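PDB 2FB0: conserved hypothetical protein, which is of unknown function but belongs to the antibiotic biosynthesis monooxygenase family of dimeric alpha-beta barrel proteins and is possibly an oxidoreductase. Local coordinates for residues M4-F10 with F53-W59; V11-E15 with R50-M54; A25-T29 with A40-F44. One frame throughout, in Å; residues are numbered along the deposited sequence.

Contact 1 (M4-F10 with F53-W59)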
loop_
_atom_site.group_PDB
_atom_site.type_symbol
_atom_site.label_atom_id
_atom_site.label_comp_id
_atom_site.label_asym_id
_atom_site.label_seq_id
_atom_site.Cartn_x
_atom_site.Cartn_y
_atom_site.Cartn_z
HETATM N N MSE A 4 -14.852 8.540 -3.665
HETATM C CA MSE A 4 -13.439 8.678 -3.315
HETATM C C MSE A 4 -12.592 7.804 -4.247
HETATM O O MSE A 4 -13.084 6.834 -4.831
HETATM C CB MSE A 4 -13.170 8.304 -1.856
HETATM C CG MSE A 4 -13.575 9.384 -0.843
HETATM SE SE MSE A 4 -13.164 8.751 0.919
HETATM C CE MSE A 4 -14.491 7.378 1.038
ATOM N N ILE A 5 -11.326 8.171 -4.397
ATOM C CA ILE A 5 -10.416 7.444 -5.274
ATOM C C ILE A 5 -9.221 6.967 -4.466
ATOM O O ILE A 5 -8.601 7.746 -3.736
ATOM C CB ILE A 5 -9.937 8.324 -6.457
ATOM C CG1 ILE A 5 -11.102 8.627 -7.406
ATOM C CG2 ILE A 5 -8.783 7.654 -7.221
ATOM C CD1 ILE A 5 -10.794 9.704 -8.431
ATOM N N ARG A 6 -8.915 5.684 -4.600
ATOM C CA ARG A 6 -7.727 5.099 -3.995
ATOM C C ARG A 6 -6.660 4.904 -5.077
ATOM O O ARG A 6 -6.927 4.293 -6.114
ATOM C CB ARG A 6 -8.069 3.758 -3.320
ATOM C CG ARG A 6 -6.854 2.890 -2.907
ATOM C CD ARG A 6 -5.922 3.568 -1.876
ATOM N NE ARG A 6 -6.668 4.219 -0.793
ATOM C CZ ARG A 6 -7.212 3.565 0.235
ATOM N NH1 ARG A 6 -7.063 2.242 0.346
ATOM N NH2 ARG A 6 -7.881 4.239 1.178
ATOM N N LEU A 7 -5.458 5.424 -4.831
ATOM C CA LEU A 7 -4.302 5.116 -5.687
ATOM C C LEU A 7 -3.305 4.250 -4.945
ATOM O O LEU A 7 -3.021 4.490 -3.769
ATOM C CB LEU A 7 -3.597 6.387 -6.191
ATOM C CG LEU A 7 -4.404 7.481 -6.912
ATOM C CD1 LEU A 7 -3.463 8.554 -7.436
ATOM C CD2 LEU A 7 -5.183 6.898 -8.063
ATOM N N ASN A 8 -2.811 3.227 -5.637
ATOM C CA ASN A 8 -1.650 2.462 -5.225
ATOM C C ASN A 8 -0.567 2.666 -6.287
ATOM O O ASN A 8 -0.717 2.223 -7.429
ATOM C CB ASN A 8 -1.971 0.966 -5.124
ATOM C CG ASN A 8 -2.976 0.622 -4.000
ATOM O OD1 ASN A 8 -3.292 1.448 -3.121
ATOM N ND2 ASN A 8 -3.479 -0.599 -4.038
ATOM N N VAL A 9 0.518 3.331 -5.905
ATOM C CA VAL A 9 1.579 3.674 -6.850
ATOM C C VAL A 9 2.827 2.906 -6.447
ATOM O O VAL A 9 3.430 3.188 -5.413
ATOM C CB VAL A 9 1.842 5.196 -6.882
ATOM C CG1 VAL A 9 2.936 5.537 -7.911
ATOM C CG2 VAL A 9 0.545 5.974 -7.216
ATOM N N PHE A 10 3.168 1.897 -7.241
ATOM C CA PHE A 10 4.295 1.019 -6.944
ATOM C C PHE A 10 5.542 1.568 -7.602
ATOM O O PHE A 10 5.496 2.016 -8.743
ATOM C CB PHE A 10 3.999 -0.407 -7.401
ATOM C CG PHE A 10 2.746 -0.975 -6.783
ATOM C CD1 PHE A 10 2.784 -1.549 -5.518
ATOM C CD2 PHE A 10 1.532 -0.904 -7.455
ATOM C CE1 PHE A 10 1.627 -2.054 -4.932
ATOM C CE2 PHE A 10 0.358 -1.412 -6.877
ATOM C CZ PHE A 10 0.415 -1.988 -5.605
ATOM N N PHE A 53 8.985 0.091 -3.167
ATOM C CA PHE A 53 8.153 0.829 -2.213
ATOM C C PHE A 53 6.872 1.255 -2.911
ATOM O O PHE A 53 6.729 1.028 -4.107
ATOM C CB PHE A 53 8.911 1.974 -1.495
ATOM C CG PHE A 53 9.182 3.203 -2.345
ATOM C CD1 PHE A 53 10.361 3.307 -3.094
ATOM C CD2 PHE A 53 8.284 4.280 -2.348
ATOM C CE1 PHE A 53 10.629 4.462 -3.849
ATOM C CE2 PHE A 53 8.534 5.431 -3.093
ATOM C CZ PHE A 53 9.720 5.530 -3.849
HETATM N N MSE A 54 5.918 1.801 -2.160
HETATM C CA MSE A 54 4.650 2.190 -2.746
HETATM C C MSE A 54 4.109 3.445 -2.109
HETATM O O MSE A 54 4.456 3.782 -0.972
HETATM C CB MSE A 54 3.620 1.046 -2.702
HETATM C CG MSE A 54 3.170 0.615 -1.307
HETATM SE SE MSE A 54 1.558 -0.498 -1.423
HETATM C CE MSE A 54 0.441 0.962 -2.168
ATOM N N ILE A 55 3.300 4.159 -2.876
ATOM C CA ILE A 55 2.611 5.336 -2.390
ATOM C C ILE A 55 1.132 4.979 -2.389
ATOM O O ILE A 55 0.591 4.526 -3.401
ATOM C CB ILE A 55 2.873 6.587 -3.265
ATOM C CG1 ILE A 55 4.384 6.862 -3.390
ATOM C CG2 ILE A 55 2.207 7.810 -2.642
ATOM C CD1 ILE A 55 4.737 7.993 -4.393
ATOM N N CYS A 56 0.509 5.116 -1.225
ATOM C CA CYS A 56 -0.916 4.881 -1.068
ATOM C C CYS A 56 -1.604 6.227 -0.877
ATOM O O CYS A 56 -1.186 7.025 -0.041
ATOM C CB CYS A 56 -1.175 3.985 0.145
ATOM S SG CYS A 56 -2.858 3.331 0.170
ATOM N N GLU A 57 -2.647 6.488 -1.658
ATOM C CA GLU A 57 -3.307 7.785 -1.624
ATOM C C GLU A 57 -4.800 7.594 -1.604
ATOM O O GLU A 57 -5.306 6.653 -2.189
ATOM C CB GLU A 57 -2.942 8.616 -2.861
ATOM C CG GLU A 57 -1.466 8.563 -3.187
ATOM C CD GLU A 57 -1.106 9.215 -4.500
ATOM O OE1 GLU A 57 -1.830 10.116 -4.966
ATOM O OE2 GLU A 57 -0.062 8.820 -5.053
ATOM N N THR A 58 -5.502 8.513 -0.946
ATOM C CA THR A 58 -6.946 8.594 -1.079
ATOM C C THR A 58 -7.329 10.028 -1.403
ATOM O O THR A 58 -6.928 10.965 -0.706
ATOM C CB THR A 58 -7.664 8.137 0.198
ATOM O OG1 THR A 58 -7.147 6.864 0.582
ATOM C CG2 THR A 58 -9.188 8.038 -0.021
ATOM N N TRP A 59 -8.108 10.176 -2.469
ATOM C CA TRP A 59 -8.542 11.472 -2.962
ATOM C C TRP A 59 -10.045 11.574 -2.830
ATOM O O TRP A 59 -10.758 10.592 -3.042
ATOM C CB TRP A 59 -8.073 11.699 -4.411
ATOM C CG TRP A 59 -6.590 11.865 -4.410
ATOM C CD1 TRP A 59 -5.650 10.887 -4.603
ATOM C CD2 TRP A 59 -5.873 13.057 -4.093
ATOM N NE1 TRP A 59 -4.384 11.412 -4.443
ATOM C CE2 TRP A 59 -4.497 12.741 -4.131
ATOM C CE3 TRP A 59 -6.261 14.372 -3.787
ATOM C CZ2 TRP A 59 -3.507 13.694 -3.887
ATOM C CZ3 TRP A 59 -5.276 15.315 -3.543
ATOM C CH2 TRP A 59 -3.916 14.969 -3.586
#

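Contact 2 (V11-E15 with R50-M54)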
loop_
_atom_site.group_PDB
_atom_site.type_symbol
_atom_site.label_atom_id
_atom_site.label_comp_id
_atom_site.label_asym_id
_atom_site.label_seq_id
_atom_site.Cartn_x
_atom_site.Cartn_y
_atom_site.Cartn_z
ATOM N N VAL A 11 6.637 1.568 -6.850
ATOM C CA VAL A 11 7.902 2.139 -7.301
ATOM C C VAL A 11 9.003 1.088 -7.167
ATOM O O VAL A 11 9.182 0.487 -6.090
ATOM C CB VAL A 11 8.295 3.415 -6.509
ATOM C CG1 VAL A 11 9.575 4.051 -7.082
ATOM C CG2 VAL A 11 7.155 4.454 -6.496
ATOM N N ARG A 12 9.716 0.845 -8.266
ATOM C CA ARG A 12 10.886 -0.030 -8.253
ATOM C C ARG A 12 12.129 0.858 -8.379
ATOM O O ARG A 12 12.217 1.687 -9.288
ATOM C CB ARG A 12 10.809 -1.065 -9.390
ATOM C CG ARG A 12 11.739 -2.284 -9.221
ATOM C CD ARG A 12 13.160 -1.996 -9.704
ATOM N NE ARG A 12 14.147 -2.941 -9.173
ATOM C CZ ARG A 12 15.466 -2.834 -9.332
ATOM N NH1 ARG A 12 15.990 -1.821 -10.023
ATOM N NH2 ARG A 12 16.265 -3.747 -8.792
ATOM N N VAL A 13 13.071 0.686 -7.457
ATOM C CA VAL A 13 14.258 1.538 -7.370
ATOM C C VAL A 13 15.496 0.724 -6.959
ATOM O O VAL A 13 15.401 -0.173 -6.105
ATOM C CB VAL A 13 14.021 2.724 -6.374
ATOM C CG1 VAL A 13 13.783 2.222 -4.922
ATOM C CG2 VAL A 13 15.154 3.743 -6.441
ATOM N N ASN A 14 16.647 1.033 -7.568
ATOM C CA ASN A 14 17.915 0.377 -7.219
ATOM C C ASN A 14 18.483 0.893 -5.910
ATOM O O ASN A 14 17.985 1.876 -5.363
ATOM C CB ASN A 14 18.946 0.479 -8.373
ATOM C CG ASN A 14 19.466 1.903 -8.594
ATOM O OD1 ASN A 14 19.533 2.724 -7.677
ATOM N ND2 ASN A 14 19.856 2.189 -9.830
ATOM N N GLU A 15 19.530 0.233 -5.406
ATOM C CA GLU A 15 20.096 0.568 -4.098
ATOM C C GLU A 15 20.759 1.935 -4.051
ATOM O O GLU A 15 20.716 2.620 -3.021
ATOM C CB GLU A 15 21.083 -0.513 -3.629
ATOM C CG GLU A 15 21.500 -0.353 -2.157
ATOM C CD GLU A 15 20.322 -0.505 -1.174
ATOM O OE1 GLU A 15 19.497 -1.434 -1.358
ATOM O OE2 GLU A 15 20.229 0.307 -0.218
ATOM N N ARG A 50 13.725 -5.081 -0.981
ATOM C CA ARG A 50 14.471 -3.832 -0.828
ATOM C C ARG A 50 14.233 -2.808 -1.929
ATOM O O ARG A 50 14.277 -1.604 -1.671
ATOM C CB ARG A 50 15.980 -4.116 -0.769
ATOM C CG ARG A 50 16.484 -4.408 0.609
ATOM C CD ARG A 50 16.354 -3.199 1.519
ATOM N NE ARG A 50 17.404 -2.208 1.300
ATOM C CZ ARG A 50 17.662 -1.219 2.149
ATOM N NH1 ARG A 50 16.944 -1.108 3.265
ATOM N NH2 ARG A 50 18.630 -0.348 1.898
ATOM N N ASP A 51 13.978 -3.291 -3.142
ATOM C CA ASP A 51 13.881 -2.427 -4.323
ATOM C C ASP A 51 12.456 -1.949 -4.603
ATOM O O ASP A 51 12.218 -1.283 -5.599
ATOM C CB ASP A 51 14.483 -3.130 -5.564
ATOM C CG ASP A 51 13.750 -4.414 -5.945
ATOM O OD1 ASP A 51 13.079 -5.032 -5.081
ATOM O OD2 ASP A 51 13.847 -4.825 -7.119
ATOM N N VAL A 52 11.515 -2.287 -3.718
ATOM C CA VAL A 52 10.116 -1.922 -3.931
ATOM C C VAL A 52 9.599 -1.029 -2.803
ATOM O O VAL A 52 9.781 -1.333 -1.623
ATOM C CB VAL A 52 9.188 -3.163 -4.094
ATOM C CG1 VAL A 52 7.725 -2.719 -4.296
ATOM C CG2 VAL A 52 9.623 -4.043 -5.267
ATOM N N PHE A 53 8.985 0.091 -3.167
ATOM C CA PHE A 53 8.153 0.829 -2.213
ATOM C C PHE A 53 6.872 1.255 -2.911
ATOM O O PHE A 53 6.729 1.028 -4.107
ATOM C CB PHE A 53 8.911 1.974 -1.495
ATOM C CG PHE A 53 9.182 3.203 -2.345
ATOM C CD1 PHE A 53 10.361 3.307 -3.094
ATOM C CD2 PHE A 53 8.284 4.280 -2.348
ATOM C CE1 PHE A 53 10.629 4.462 -3.849
ATOM C CE2 PHE A 53 8.534 5.431 -3.093
ATOM C CZ PHE A 53 9.720 5.530 -3.849
HETATM N N MSE A 54 5.918 1.801 -2.160
HETATM C CA MSE A 54 4.650 2.190 -2.746
HETATM C C MSE A 54 4.109 3.445 -2.109
HETATM O O MSE A 54 4.456 3.782 -0.972
HETATM C CB MSE A 54 3.620 1.046 -2.702
HETATM C CG MSE A 54 3.170 0.615 -1.307
HETATM SE SE MSE A 54 1.558 -0.498 -1.423
HETATM C CE MSE A 54 0.441 0.962 -2.168
HETATM O O HOH W 1 16.925 -1.109 -3.709
#

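Contact 3 (A25-T29 with A40-F44). With ACT (acetate ion), chain B.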
loop_
_atom_site.group_PDB
_atom_site.type_symbol
_atom_site.label_atom_id
_atom_site.label_comp_id
_atom_site.label_asym_id
_atom_site.label_seq_id
_atom_site.Cartn_x
_atom_site.Cartn_y
_atom_site.Cartn_z
ATOM N N ALA A 25 9.439 10.970 -2.183
ATOM C CA ALA A 25 8.062 10.540 -1.915
ATOM C C ALA A 25 7.570 11.076 -0.567
ATOM O O ALA A 25 6.448 11.556 -0.462
ATOM C CB ALA A 25 7.951 9.030 -1.973
ATOM N N LYS A 26 8.427 11.016 0.446
ATOM C CA LYS A 26 8.136 11.606 1.752
ATOM C C LYS A 26 7.866 13.103 1.686
ATOM O O LYS A 26 6.948 13.592 2.344
ATOM C CB LYS A 26 9.255 11.303 2.741
ATOM C CG LYS A 26 9.217 9.877 3.276
ATOM C CD LYS A 26 10.509 9.514 4.001
ATOM C CE LYS A 26 10.693 10.299 5.284
ATOM N NZ LYS A 26 11.972 9.857 5.928
ATOM N N GLU A 27 8.657 13.819 0.888
ATOM C CA GLU A 27 8.452 15.250 0.678
ATOM C C GLU A 27 7.132 15.514 -0.044
ATOM O O GLU A 27 6.391 16.419 0.327
ATOM C CB GLU A 27 9.641 15.864 -0.076
ATOM C CG GLU A 27 10.976 15.492 0.551
ATOM C CD GLU A 27 12.146 16.272 -0.009
ATOM O OE1 GLU A 27 12.584 15.971 -1.137
ATOM O OE2 GLU A 27 12.647 17.171 0.695
ATOM N N LEU A 28 6.833 14.700 -1.055
ATOM C CA LEU A 28 5.580 14.796 -1.798
ATOM C C LEU A 28 4.377 14.455 -0.877
ATOM O O LEU A 28 3.305 15.046 -0.994
ATOM C CB LEU A 28 5.602 13.884 -3.044
ATOM C CG LEU A 28 4.360 13.886 -3.952
ATOM C CD1 LEU A 28 3.984 15.307 -4.424
ATOM C CD2 LEU A 28 4.524 12.936 -5.144
ATOM N N THR A 29 4.586 13.513 0.037
ATOM C CA THR A 29 3.568 13.136 1.030
ATOM C C THR A 29 3.192 14.346 1.911
ATOM O O THR A 29 2.025 14.681 2.030
ATOM C CB THR A 29 4.047 11.937 1.898
ATOM O OG1 THR A 29 4.220 10.775 1.070
ATOM C CG2 THR A 29 3.046 11.624 3.036
ATOM N N ALA A 40 -5.927 10.977 2.287
ATOM C CA ALA A 40 -4.800 10.243 2.859
ATOM C C ALA A 40 -3.665 10.144 1.843
ATOM O O ALA A 40 -3.897 10.148 0.631
ATOM C CB ALA A 40 -5.235 8.839 3.293
ATOM N N TYR A 41 -2.439 10.046 2.345
ATOM C CA TYR A 41 -1.289 9.962 1.484
ATOM C C TYR A 41 -0.129 9.532 2.353
ATOM O O TYR A 41 0.142 10.163 3.366
ATOM C CB TYR A 41 -1.017 11.340 0.855
ATOM C CG TYR A 41 -0.179 11.328 -0.408
ATOM C CD1 TYR A 41 -0.715 11.756 -1.622
ATOM C CD2 TYR A 41 1.152 10.896 -0.385
ATOM C CE1 TYR A 41 0.069 11.776 -2.800
ATOM C CE2 TYR A 41 1.938 10.905 -1.549
ATOM C CZ TYR A 41 1.392 11.341 -2.743
ATOM O OH TYR A 41 2.171 11.322 -3.885
ATOM N N ASP A 42 0.549 8.456 1.968
ATOM C CA ASP A 42 1.739 8.029 2.700
ATOM C C ASP A 42 2.657 7.205 1.811
ATOM O O ASP A 42 2.220 6.624 0.822
ATOM C CB ASP A 42 1.364 7.239 3.976
ATOM C CG ASP A 42 2.486 7.219 5.020
ATOM O OD1 ASP A 42 3.502 7.939 4.853
ATOM O OD2 ASP A 42 2.351 6.486 6.031
ATOM N N THR A 43 3.923 7.154 2.197
ATOM C CA THR A 43 4.943 6.352 1.534
ATOM C C THR A 43 5.221 5.116 2.382
ATOM O O THR A 43 5.391 5.239 3.589
ATOM C CB THR A 43 6.221 7.207 1.365
ATOM O OG1 THR A 43 5.874 8.396 0.640
ATOM C CG2 THR A 43 7.319 6.432 0.635
ATOM N N PHE A 44 5.245 3.941 1.748
ATOM C CA PHE A 44 5.444 2.661 2.419
ATOM C C PHE A 44 6.543 1.871 1.714
ATOM O O PHE A 44 6.481 1.678 0.497
ATOM C CB PHE A 44 4.175 1.794 2.345
ATOM C CG PHE A 44 2.985 2.367 3.048
ATOM C CD1 PHE A 44 2.673 1.972 4.355
ATOM C CD2 PHE A 44 2.149 3.274 2.402
ATOM C CE1 PHE A 44 1.556 2.498 5.012
ATOM C CE2 PHE A 44 1.025 3.801 3.059
ATOM C CZ PHE A 44 0.735 3.402 4.370
HETATM C C ACT B . 0.444 11.048 -7.044
HETATM O O ACT B . 0.781 11.941 -6.229
HETATM O OXT ACT B . -0.680 11.166 -7.603
HETATM C CH3 ACT B . 1.339 9.903 -7.366
#

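Contact 1 (M4-F10 with F53-W59)
R6 reaches over to the neighbouring strand and grips one atom of T58 with two nitrogens: NE and NH2 both donate to T58 OG1, the NH2 bond being 2.8 Å long, with the hydroxyl close to the guanidinium plane. Two bends in the arginine chain, chi2 61° and chi3 44°, fold the group back for this. C56 SG lies 3.7 Å from R6 CD, and farther along the same face the M54 selenium rests 3.8 Å from F10 CE1, an oblique Met-aromatic contact. The other face carries L7, V9, E57 and W59. There E57 OE1 lies 3.3 Å from L7 CD1 and, close to the indole plane, takes a nearly straight bond (171°) from W59 NE1 through its anti lone pair, while V9 and I55 pack at their CB atoms. Beneath the side chains, paired backbone bonds join I5 with W59, L7 with E57 and V9 with I55. Further out, R6 forms a salt bridge with E90 of the second subunit, and N8 ND2 is hydrogen-bonded to N8 OD1 of that subunit. This is the central antiparallel strand pair of a ferredoxin-like sheet, one face of which meets its partner as in dimeric alpha-beta barrels.

Contact 2 (V11-E15 with R50-M54)
V11 and F53 face each other as an antiparallel hydrogen-bonded pair, R12 and V52 follow as a non-hydrogen-bonded pair, and V13 N donates to D51 O over 2.8 Å. The F53 ring covers V11: V11 CB sits over one face, 3.7 Å from the ring centroid and 14° off its normal, a CH-pi contact, while CG1 is pressed to within 3.4 Å of F53 CE1. The phenylalanine achieves this by setting CG between its backbone N and carbonyl carbon, chi1 74°. V13 comes instead to the ring edge, where its CG1 lies near the ring plane. Helix 18-32 also packs on this ring through A21, I22 and A25.

Two salt bridges of different build follow toward the loops. In the conformer described, one of two modelled for R12, R12 NE meets D51 OD2 at 2.8 Å on the anti side of that oxygen, with a weaker bond from NH2 to the same atom; the guanidinium and carboxylate planes stand almost perpendicular. R50 and E15, by contrast, are nearly coplanar. R50 NH2 reaches the syn side of E15 OE2 at 2.7 Å, with a long, weak second bond from R50 NE to E15 OE1. Between these bridges a water lies 3.0 Å from V13 O, within hydrogen-bonding distance, with a weaker approach to R50 O. D51 OD1 and R50 NH1 each also bond to a glycerol, probably acquired in crystallisation. The arrangement is the end of an antiparallel strand pair in the ferredoxin-like sheet, closed by two salt bridges at the loops.

Contact 3 (A25-T29 with A40-F44)
A25 meets T43 through its methyl group, with A25 CB 3.4 Å from T43 OG1 and a little farther from T43 CG2. One residue on, K26 only grazes the same threonine with the start of its side chain, CG approaching T43 CB, before its amine leads away from the strand.

L28 comes up against the phenol end of Y41. Its CD2 methyl is 3.1 Å from Y41 OH and its CG lies near CZ, while the carbonyl oxygen of L28 is placed over one face of the ring. Y41 OH in turn donates a 2.8 Å hydrogen bond to O of an acetate ion, an atom that lies near the ring plane at its edge. The acetate probably comes from the crystallisation liquor; H68 NE2 is bonded to it too, and E57 packs against Y41 close by, so the ion may mark a small polar pocket.

T29 makes the polar link between helix and strand. T43 OG1 donates to T29 OG1 over 2.9 Å, and T29 OG1 donates in turn to A25 O, one helical turn back, approaching from above the carbonyl plane. That oxygen also accepts the helical bond from T29 N, so both hydroxyls are tied into a chain ending on the helix backbone. With OG1 beside its own backbone N (chi1 -64°), T29 directs the hydroxyl into this chain of bonds, near the edge of the Y41 ring, and leaves CG2 to rest 3.3 Å from Y41 O.

The helix runs almost antiparallel to the strand, 7.6 Å between the axes of the two short segments. Helix 72-84 packs on L28 through H73, Y77 and V78, strand 52-59 adjoins strand 40-44 within the sheet, and D42 turns to S46, T48 and R49 of the second subunit.

From the N terminus, strand 5-12 first supplies contact 1 and then contact 2, and the chain runs on through helix 18-32 and strand 38-46 before strand 52-59 returns to close both. The returning strand passes through contact 2 first, so contact 2 closes the shorter loop inside that of contact 1, and the two share F53 and M54. Contact 3 is nested within both, closing the short helix-to-strand connection. F53 joins contacts 2 and 3 by packing on A25 and T43, while M54 N and T58 N probably bond to F44 O and A40 O. Sheet centre, sheet end and covering helix are thereby tied together.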